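Local atomic coordinates of orotidine-5-phosphate decarboxylase/orotate phosphoribosyltransferase, putative (Ompdcase-oprtase, putative) (Leishmania infantum, PDB entry 3QW3), a protein that probably catalyses the decarboxylation of orotidine 5'-phosphate to UMP, the last step of de novo UMP synthesis, through this domain of a bifunctional enzyme. Residues A[151-154]-A[155-158]; A[207-210]-A[211-215]; A[240-243]-A[244-248]; A[247-250]-A[251-254]. All coordinates share one frame; numbering follows the deposited sequence.

Contact 1 (A[151-154]-A[155-158]). With SO4 (sulfate ion), chain F.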
loop_
_atom_site.group_PDB
_atom_site.type_symbol
_atom_site.label_atom_id
_atom_site.label_comp_id
_atom_site.label_asym_id
_atom_site.label_seq_id
_atom_site.Cartn_x
_atom_site.Cartn_y
_atom_site.Cartn_z
ATOM N N ASP A 151 16.490 21.843 4.998
ATOM C CA ASP A 151 15.831 23.072 4.564
ATOM C C ASP A 151 14.655 22.809 3.624
ATOM O O ASP A 151 14.295 23.669 2.820
ATOM N N ARG A 152 14.054 21.625 3.729
ATOM C CA ARG A 152 12.907 21.275 2.884
ATOM C C ARG A 152 11.949 20.294 3.557
ATOM O O ARG A 152 12.278 19.695 4.576
ATOM C CB ARG A 152 13.378 20.742 1.523
ATOM C CG ARG A 152 14.080 19.402 1.564
ATOM C CD ARG A 152 15.193 19.354 0.532
ATOM N NE ARG A 152 15.549 17.982 0.174
ATOM C CZ ARG A 152 16.372 17.199 0.868
ATOM N NH1 ARG A 152 16.945 17.635 1.981
ATOM N NH2 ARG A 152 16.619 15.969 0.443
ATOM N N TYR A 153 10.761 20.150 2.981
ATOM C CA TYR A 153 9.761 19.220 3.487
ATOM C C TYR A 153 10.073 17.799 3.030
ATOM O O TYR A 153 10.744 17.603 2.012
ATOM C CB TYR A 153 8.370 19.624 2.998
ATOM C CG TYR A 153 7.912 20.976 3.489
ATOM C CD1 TYR A 153 7.525 21.158 4.816
ATOM C CD2 TYR A 153 7.862 22.072 2.629
ATOM C CE1 TYR A 153 7.100 22.398 5.277
ATOM C CE2 TYR A 153 7.440 23.323 3.080
ATOM C CZ TYR A 153 7.059 23.475 4.403
ATOM O OH TYR A 153 6.637 24.701 4.866
ATOM N N LEU A 154 9.587 16.810 3.779
ATOM C CA LEU A 154 9.761 15.408 3.385
ATOM C C LEU A 154 9.280 15.164 1.954
ATOM O O LEU A 154 9.913 14.422 1.199
ATOM C CB LEU A 154 9.057 14.445 4.356
ATOM C CG LEU A 154 9.111 12.950 3.981
ATOM C CD1 LEU A 154 10.535 12.404 4.070
ATOM C CD2 LEU A 154 8.163 12.093 4.816
ATOM N N TYR A 155 8.170 15.794 1.572
ATOM C CA TYR A 155 7.642 15.578 0.222
ATOM C C TYR A 155 8.576 16.090 -0.873
ATOM O O TYR A 155 8.643 15.513 -1.957
ATOM C CB TYR A 155 6.206 16.103 0.061
ATOM C CG TYR A 155 6.020 17.609 0.085
ATOM C CD1 TYR A 155 5.556 18.249 1.228
ATOM C CD2 TYR A 155 6.254 18.381 -1.055
ATOM C CE1 TYR A 155 5.352 19.623 1.251
ATOM C CE2 TYR A 155 6.059 19.758 -1.044
ATOM C CZ TYR A 155 5.608 20.370 0.117
ATOM O OH TYR A 155 5.403 21.729 0.150
ATOM N N GLU A 156 9.322 17.152 -0.574
ATOM C CA GLU A 156 10.346 17.646 -1.492
ATOM C C GLU A 156 11.507 16.659 -1.610
ATOM O O GLU A 156 12.060 16.474 -2.697
ATOM C CB GLU A 156 10.852 19.022 -1.054
ATOM C CG GLU A 156 9.828 20.136 -1.212
ATOM C CD GLU A 156 10.368 21.484 -0.756
ATOM O OE1 GLU A 156 10.725 22.304 -1.628
ATOM O OE2 GLU A 156 10.447 21.712 0.471
ATOM N N ALA A 157 11.870 16.021 -0.494
ATOM C CA ALA A 157 12.902 14.977 -0.513
ATOM C C ALA A 157 12.489 13.765 -1.364
ATOM O O ALA A 157 13.311 13.170 -2.063
ATOM C CB ALA A 157 13.263 14.543 0.908
ATOM N N VAL A 158 11.208 13.410 -1.298
ATOM C CA VAL A 158 10.658 12.334 -2.112
ATOM C C VAL A 158 10.711 12.714 -3.598
ATOM O O VAL A 158 11.136 11.916 -4.437
ATOM C CB VAL A 158 9.214 11.985 -1.668
ATOM C CG1 VAL A 158 8.544 11.032 -2.660
ATOM C CG2 VAL A 158 9.229 11.383 -0.266
HETATM S S SO4 F . 19.089 13.450 1.391
HETATM O O1 SO4 F . 20.153 13.016 2.293
HETATM O O2 SO4 F . 19.613 13.555 0.030
HETATM O O3 SO4 F . 18.015 12.472 1.413
HETATM O O4 SO4 F . 18.568 14.742 1.833
#
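Glu156 sets CG beside its own backbone N (chi1 -69°) and then runs extended, which carries OE2 back to the start of the helix. There OE2 accepts from Tyr153 N at 3.0 Å, nearly straight at 170°, through its anti side. Tyr153 is the N-cap and Glu156 the third residue of the helix, so this is the carboxylate half of a capping box. The same carboxylate oxygen lies 3.3 Å from Arg152 CB. Ala157 N closes the first turn onto Tyr153 O at 3.2 Å.

The rings of Tyr153 and Tyr155 point the same way, with planes 6° apart. They are slid so far that they barely overlap, and Tyr155 CE1 rests 3.5 Å from Tyr153 CB. Arg152 passes alongside Ala157 to a sulfate, probably from the crystallisation liquor, which Arg161 also binds. Arg152 NH2 binds O4 of the sulfate at 2.7 Å, and NH1 adds a weak bond to that oxygen. Its NE pairs with Glu160.

In this TIM-barrel domain, Tyr155 touches both helix 181-190 and strand 129-135. Leu154 and Ala157 meet Leu147 of the second subunit, and Tyr155 and Val158 meet its Tyr113, so helix 154-163 takes part in the contact between subunits.

Contact 2 (A[207-210]-A[211-215])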
loop_
_atom_site.group_PDB
_atom_site.type_symbol
_atom_site.label_atom_id
_atom_site.label_comp_id
_atom_site.label_asym_id
_atom_site.label_seq_id
_atom_site.Cartn_x
_atom_site.Cartn_y
_atom_site.Cartn_z
ATOM N N SER A 207 -9.786 24.557 -8.052
ATOM C CA SER A 207 -8.404 25.039 -8.034
ATOM C C SER A 207 -7.640 24.651 -9.306
ATOM O O SER A 207 -6.423 24.446 -9.269
ATOM C CB SER A 207 -7.680 24.513 -6.792
ATOM O OG SER A 207 -7.788 23.100 -6.695
ATOM N N LEU A 208 -8.352 24.579 -10.428
ATOM C CA LEU A 208 -7.785 24.064 -11.677
ATOM C C LEU A 208 -6.661 24.927 -12.255
ATOM O O LEU A 208 -5.588 24.411 -12.590
ATOM C CB LEU A 208 -8.891 23.835 -12.719
ATOM C CG LEU A 208 -8.511 23.158 -14.040
ATOM C CD1 LEU A 208 -7.932 21.761 -13.812
ATOM C CD2 LEU A 208 -9.719 23.098 -14.968
ATOM N N LYS A 209 -6.909 26.230 -12.366
ATOM C CA LYS A 209 -5.966 27.158 -12.985
ATOM C C LYS A 209 -4.666 27.261 -12.188
ATOM O O LYS A 209 -3.572 27.157 -12.751
ATOM C CB LYS A 209 -6.606 28.540 -13.132
ATOM C CG LYS A 209 -6.264 29.281 -14.417
ATOM C CD LYS A 209 -4.864 29.856 -14.396
ATOM C CE LYS A 209 -4.761 31.101 -15.256
ATOM N NZ LYS A 209 -3.456 31.785 -15.036
ATOM N N ALA A 210 -4.789 27.463 -10.879
ATOM C CA ALA A 210 -3.621 27.572 -10.003
ATOM C C ALA A 210 -2.765 26.305 -10.032
ATOM O O ALA A 210 -1.534 26.387 -10.038
ATOM C CB ALA A 210 -4.044 27.914 -8.580
ATOM N N SER A 211 -3.425 25.147 -10.072
ATOM C CA SER A 211 -2.748 23.849 -10.125
ATOM C C SER A 211 -1.929 23.695 -11.402
ATOM O O SER A 211 -0.764 23.300 -11.356
ATOM C CB SER A 211 -3.758 22.703 -10.012
ATOM O OG SER A 211 -4.520 22.821 -8.822
ATOM N N LEU A 212 -2.545 24.021 -12.538
ATOM C CA LEU A 212 -1.874 23.926 -13.832
ATOM C C LEU A 212 -0.714 24.906 -13.950
ATOM O O LEU A 212 0.355 24.550 -14.436
ATOM C CB LEU A 212 -2.875 24.103 -14.982
ATOM C CG LEU A 212 -3.844 22.928 -15.177
ATOM C CD1 LEU A 212 -5.052 23.321 -16.027
ATOM C CD2 LEU A 212 -3.129 21.715 -15.774
ATOM N N ASP A 213 -0.923 26.139 -13.494
ATOM C CA ASP A 213 0.144 27.137 -13.485
ATOM C C ASP A 213 1.357 26.680 -12.674
ATOM O O ASP A 213 2.498 26.911 -13.068
ATOM C CB ASP A 213 -0.376 28.473 -12.948
ATOM C CG ASP A 213 -1.235 29.213 -13.956
ATOM O OD1 ASP A 213 -1.383 28.740 -15.105
ATOM O OD2 ASP A 213 -1.764 30.281 -13.591
ATOM N N ALA A 214 1.097 26.017 -11.551
ATOM C CA ALA A 214 2.164 25.564 -10.666
ATOM C C ALA A 214 2.843 24.300 -11.178
ATOM O O ALA A 214 4.062 24.155 -11.055
ATOM C CB ALA A 214 1.626 25.338 -9.264
ATOM N N GLY A 215 2.053 23.398 -11.757
ATOM C CA GLY A 215 2.510 22.038 -12.038
ATOM C C GLY A 215 2.871 21.666 -13.463
ATOM O O GLY A 215 3.580 20.677 -13.676
#
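The N-H groups of residues 211-215 bond to the carbonyls four residues back, as in an alpha helix, with Ser211 N 3.2 Å from Ser207 O. That carbonyl takes a second donor. Ser211 turns OG beside its own backbone N (chi1 -57°), and OG gives a short bond of 2.5 Å to Ser207 O. The amide and the hydroxyl reach this oxygen from opposite faces of its carbonyl plane, so one residue holds it twice. Ser211 OG also has a weak hydrogen bond with Ala178 O.

Helix 208-215 follows strand 196-198 and precedes strand 223-227 in the chain, as a helix of the beta-alpha repeat of the TIM barrel. Residues 202-206 are not modelled. In relatives the loop after strand 196-198 helps to hold the substrate phosphate, and its disorder here is consistent with mobility.

On the outer side Lys209 and Asp213 form a salt bridge one turn apart. The lysine chain bends at chi2 (-76°), which swings its end along the helix to Asp213. NZ meets OD2 at 2.7 Å on the syn lone pair, and Lys209 CD touches the same oxygen at 3.2 Å. The lysine also touches a crystal neighbour.

Leu208 and Leu212 lie side by side, their CD1 methyls 4.0 Å apart. Both leucines also pack against helix 237-253. Ser211 faces inward, against Leu184 of helix 181-190 and Met223 of strand 223-227.

Contact 3 (A[240-243]-A[244-248])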
loop_
_atom_site.group_PDB
_atom_site.type_symbol
_atom_site.label_atom_id
_atom_site.label_comp_id
_atom_site.label_asym_id
_atom_site.label_seq_id
_atom_site.Cartn_x
_atom_site.Cartn_y
_atom_site.Cartn_z
ATOM N N ALA A 240 -19.630 16.875 -19.261
ATOM C CA ALA A 240 -18.719 17.227 -18.178
ATOM C C ALA A 240 -17.264 16.975 -18.558
ATOM O O ALA A 240 -16.399 17.805 -18.293
ATOM C CB ALA A 240 -19.078 16.452 -16.904
ATOM N N ALA A 241 -17.005 15.828 -19.176
ATOM C CA ALA A 241 -15.647 15.465 -19.567
ATOM C C ALA A 241 -15.165 16.376 -20.685
ATOM O O ALA A 241 -14.023 16.833 -20.671
ATOM C CB ALA A 241 -15.576 14.000 -19.979
ATOM N N LYS A 242 -16.049 16.646 -21.644
ATOM C CA LYS A 242 -15.740 17.569 -22.731
ATOM C C LYS A 242 -15.346 18.933 -22.171
ATOM O O LYS A 242 -14.304 19.475 -22.536
ATOM C CB LYS A 242 -16.926 17.688 -23.696
ATOM C CG LYS A 242 -16.668 18.582 -24.909
ATOM C CD LYS A 242 -17.865 18.572 -25.865
ATOM C CE LYS A 242 -17.545 19.260 -27.197
ATOM N NZ LYS A 242 -17.360 20.736 -27.058
ATOM N N GLU A 243 -16.168 19.470 -21.266
ATOM C CA GLU A 243 -15.915 20.787 -20.676
ATOM C C GLU A 243 -14.605 20.846 -19.887
ATOM O O GLU A 243 -13.835 21.791 -20.041
ATOM C CB GLU A 243 -17.099 21.237 -19.809
ATOM C CG GLU A 243 -16.875 22.559 -19.064
ATOM C CD GLU A 243 -18.136 23.092 -18.404
ATOM O OE1 GLU A 243 -18.022 23.905 -17.458
ATOM O OE2 GLU A 243 -19.245 22.707 -18.832
ATOM N N LEU A 244 -14.361 19.835 -19.052
ATOM C CA LEU A 244 -13.136 19.772 -18.256
ATOM C C LEU A 244 -11.902 19.663 -19.142
ATOM O O LEU A 244 -10.919 20.365 -18.922
ATOM C CB LEU A 244 -13.169 18.588 -17.287
ATOM C CG LEU A 244 -14.023 18.676 -16.023
ATOM C CD1 LEU A 244 -14.188 17.281 -15.438
ATOM C CD2 LEU A 244 -13.422 19.624 -14.990
ATOM N N CYS A 245 -11.963 18.785 -20.143
ATOM C CA CYS A 245 -10.875 18.643 -21.110
ATOM C C CYS A 245 -10.559 19.977 -21.798
ATOM O O CYS A 245 -9.398 20.386 -21.890
ATOM C CB CYS A 245 -11.218 17.578 -22.154
ATOM S SG CYS A 245 -9.939 17.336 -23.416
ATOM N N GLU A 246 -11.604 20.654 -22.266
ATOM C CA GLU A 246 -11.437 21.917 -22.987
ATOM C C GLU A 246 -10.926 23.050 -22.105
ATOM O O GLU A 246 -10.106 23.861 -22.544
ATOM C CB GLU A 246 -12.745 22.317 -23.675
ATOM C CG GLU A 246 -13.123 21.387 -24.814
ATOM C CD GLU A 246 -14.511 21.645 -25.368
ATOM O OE1 GLU A 246 -15.237 22.516 -24.841
ATOM O OE2 GLU A 246 -14.874 20.965 -26.344
ATOM N N GLU A 247 -11.400 23.095 -20.861
ATOM C CA GLU A 247 -10.946 24.094 -19.904
ATOM C C GLU A 247 -9.462 23.918 -19.600
ATOM O O GLU A 247 -8.724 24.897 -19.533
ATOM C CB GLU A 247 -11.763 24.024 -18.607
ATOM C CG GLU A 247 -11.520 25.191 -17.651
ATOM C CD GLU A 247 -11.758 26.556 -18.297
ATOM O OE1 GLU A 247 -12.761 26.724 -19.033
ATOM O OE2 GLU A 247 -10.929 27.466 -18.071
ATOM N N ILE A 248 -9.033 22.669 -19.414
ATOM C CA ILE A 248 -7.616 22.375 -19.197
ATOM C C ILE A 248 -6.792 22.857 -20.387
ATOM O O ILE A 248 -5.811 23.578 -20.204
ATOM C CB ILE A 248 -7.364 20.869 -18.949
ATOM C CG1 ILE A 248 -7.920 20.460 -17.584
ATOM C CG2 ILE A 248 -5.858 20.537 -19.017
ATOM C CD1 ILE A 248 -8.090 18.967 -17.414
#
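Lys242 and Glu246 form a salt bridge on the outer face of helix 237-253, NZ to OE2 at 2.6 Å. The lysine chain is extended through its first three torsions and then bends at chi4 (-69°), which turns the ammonium back over the next turn. Glu246 starts with CG beside its own backbone N (chi1 -68°) and continues extended. This lays its CG against Lys242 O at 3.2 Å and brings the carboxylate across the lysine chain. NZ uses the syn lone pair of OE2. Lys242 CG lies 3.3 Å from Glu246 OE2, so this oxygen rests against CG as well as the ammonium end. The pair is exposed, and both residues also touch a crystal neighbour.

With Glu243 extended and Glu247 bent, their OE1 atoms stay 6.2 Å apart, which probably limits the repulsion between two like charges one turn apart. Leu244 folds its CG over Ala240 O at 3.4 Å. Cys245 sets its CB 3.3 Å from Ala241 O and packs on Ser14 and Tyr44.

This is the last helix of the TIM barrel. Its inner side packs on helix 229-232, where Ala240, Ala241 and Leu244 meet Leu231. Leu244 also reaches Val227 and Ile248 reaches Ile225, both on strand 223-227. Glu247 and Ile248 touch Leu208 of helix 208-215.

Contact 4 (A[247-250]-A[251-254])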
loop_
_atom_site.group_PDB
_atom_site.type_symbol
_atom_site.label_atom_id
_atom_site.label_comp_id
_atom_site.label_asym_id
_atom_site.label_seq_id
_atom_site.Cartn_x
_atom_site.Cartn_y
_atom_site.Cartn_z
ATOM N N GLU A 247 -11.400 23.095 -20.861
ATOM C CA GLU A 247 -10.946 24.094 -19.904
ATOM C C GLU A 247 -9.462 23.918 -19.600
ATOM O O GLU A 247 -8.724 24.897 -19.533
ATOM C CB GLU A 247 -11.763 24.024 -18.607
ATOM C CG GLU A 247 -11.520 25.191 -17.651
ATOM C CD GLU A 247 -11.758 26.556 -18.297
ATOM O OE1 GLU A 247 -12.761 26.724 -19.033
ATOM O OE2 GLU A 247 -10.929 27.466 -18.071
ATOM N N ILE A 248 -9.033 22.669 -19.414
ATOM C CA ILE A 248 -7.616 22.375 -19.197
ATOM C C ILE A 248 -6.792 22.857 -20.387
ATOM O O ILE A 248 -5.811 23.578 -20.204
ATOM C CB ILE A 248 -7.364 20.869 -18.949
ATOM C CG1 ILE A 248 -7.920 20.460 -17.584
ATOM C CG2 ILE A 248 -5.858 20.537 -19.017
ATOM C CD1 ILE A 248 -8.090 18.967 -17.414
ATOM N N ASN A 249 -7.210 22.473 -21.596
ATOM C CA ASN A 249 -6.492 22.852 -22.812
ATOM C C ASN A 249 -6.431 24.359 -23.041
ATOM O O ASN A 249 -5.416 24.870 -23.492
ATOM C CB ASN A 249 -7.078 22.158 -24.043
ATOM C CG ASN A 249 -6.739 20.669 -24.102
ATOM O OD1 ASN A 249 -5.841 20.182 -23.395
ATOM N ND2 ASN A 249 -7.444 19.948 -24.962
ATOM N N ALA A 250 -7.520 25.065 -22.743
ATOM C CA ALA A 250 -7.537 26.523 -22.882
ATOM C C ALA A 250 -6.460 27.177 -22.012
ATOM O O ALA A 250 -5.799 28.129 -22.437
ATOM C CB ALA A 250 -8.931 27.081 -22.552
ATOM N N ILE A 251 -6.265 26.645 -20.805
ATOM C CA ILE A 251 -5.207 27.112 -19.909
ATOM C C ILE A 251 -3.817 26.769 -20.475
ATOM O O ILE A 251 -2.922 27.616 -20.484
ATOM C CB ILE A 251 -5.410 26.582 -18.459
ATOM C CG1 ILE A 251 -6.689 27.188 -17.852
ATOM C CG2 ILE A 251 -4.204 26.905 -17.565
ATOM C CD1 ILE A 251 -7.262 26.417 -16.656
ATOM N N ARG A 252 -3.654 25.545 -20.974
ATOM C CA ARG A 252 -2.401 25.128 -21.606
ATOM C C ARG A 252 -2.041 26.025 -22.800
ATOM O O ARG A 252 -0.882 26.407 -22.960
ATOM C CB ARG A 252 -2.479 23.667 -22.084
ATOM C CG ARG A 252 -2.711 22.602 -21.003
ATOM C CD ARG A 252 -3.070 21.264 -21.651
ATOM N NE ARG A 252 -1.897 20.622 -22.250
ATOM C CZ ARG A 252 -1.928 19.559 -23.049
ATOM N NH1 ARG A 252 -3.080 18.984 -23.395
ATOM N NH2 ARG A 252 -0.788 19.067 -23.515
ATOM N N PHE A 253 -3.036 26.345 -23.634
ATOM C CA PHE A 253 -2.819 27.138 -24.858
ATOM C C PHE A 253 -2.397 28.578 -24.557
ATOM O O PHE A 253 -1.618 29.176 -25.306
ATOM C CB PHE A 253 -4.097 27.204 -25.711
ATOM C CG PHE A 253 -4.416 25.946 -26.483
ATOM C CD1 PHE A 253 -3.424 25.217 -27.129
ATOM C CD2 PHE A 253 -5.736 25.523 -26.602
ATOM C CE1 PHE A 253 -3.743 24.074 -27.862
ATOM C CE2 PHE A 253 -6.065 24.374 -27.327
ATOM C CZ PHE A 253 -5.062 23.652 -27.958
ATOM N N ALA A 254 -2.946 29.134 -23.479
ATOM C CA ALA A 254 -2.731 30.536 -23.119
ATOM C C ALA A 254 -1.260 30.813 -22.834
ATOM O O ALA A 254 -0.581 29.995 -22.207
ATOM C CB ALA A 254 -3.597 30.917 -21.920
#
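Arg252 NH1 bonds to two oxygens, Asn249 OD1 at 3.0 Å and Ala11 O. Residues 247-253 form the final turns of helix 237-253, which closes the beta-alpha series of the TIM barrel. Ala254 is the first residue to leave the helical conformation, though its N still bonds to Ala250 O at 3.2 Å.

Arg252 and Asn249 carry the side-chain part. They lie side by side and point the same way. The arginine bends at chi3 (75°), which folds its guanidinium back toward the asparagine. The bond from NH1 to Asn249 OD1 has an N-H...O angle of 150°. The oxygen is at the guanidinium edge, a little out of its plane, and the two flat groups are turned 50° apart. Both groups are fixed further by backbone carbonyls. Asn249 ND2 bonds to Arg13 O, and Arg252 NE to Gly220 O. The pair thus ties the end of this helix to the N-terminal part of the chain and to the loop before strand 223-227.

Asn249 O accepts from Phe253 N at 2.8 Å. Carbon contacts complete the turn. Ile248 CG2 touches Arg252 CD at 3.9 Å. Ile251 runs its CG1 past Glu247 O at 3.5 Å and packs on Lys209 and Leu212 of helix 208-215. The Phe253 ring lies beside the backbone, its CD2 3.2 Å from Asn249 O.

Contact 1 is the buried one and stands apart, its nearest atoms about 11 Å from contact 2 and about 22 and 21 Å from contacts 3 and 4. It caps a helix start against the second subunit. The other three lie on two adjoining barrel helices, untouched by the second subunit. Contacts 3 and 4 share helix 237-253 through Glu247 and Ile248. Contact 2 packs on both, Leu208 CD1 lying 4.0 Å from Ile248 CG1. Contacts 2 and 3, both partly buried, each put a lysine-carboxylate salt bridge on the exposed side. Contact 4, the most superficial, instead joins an arginine to an amide, with backbone carbonyls as further partners.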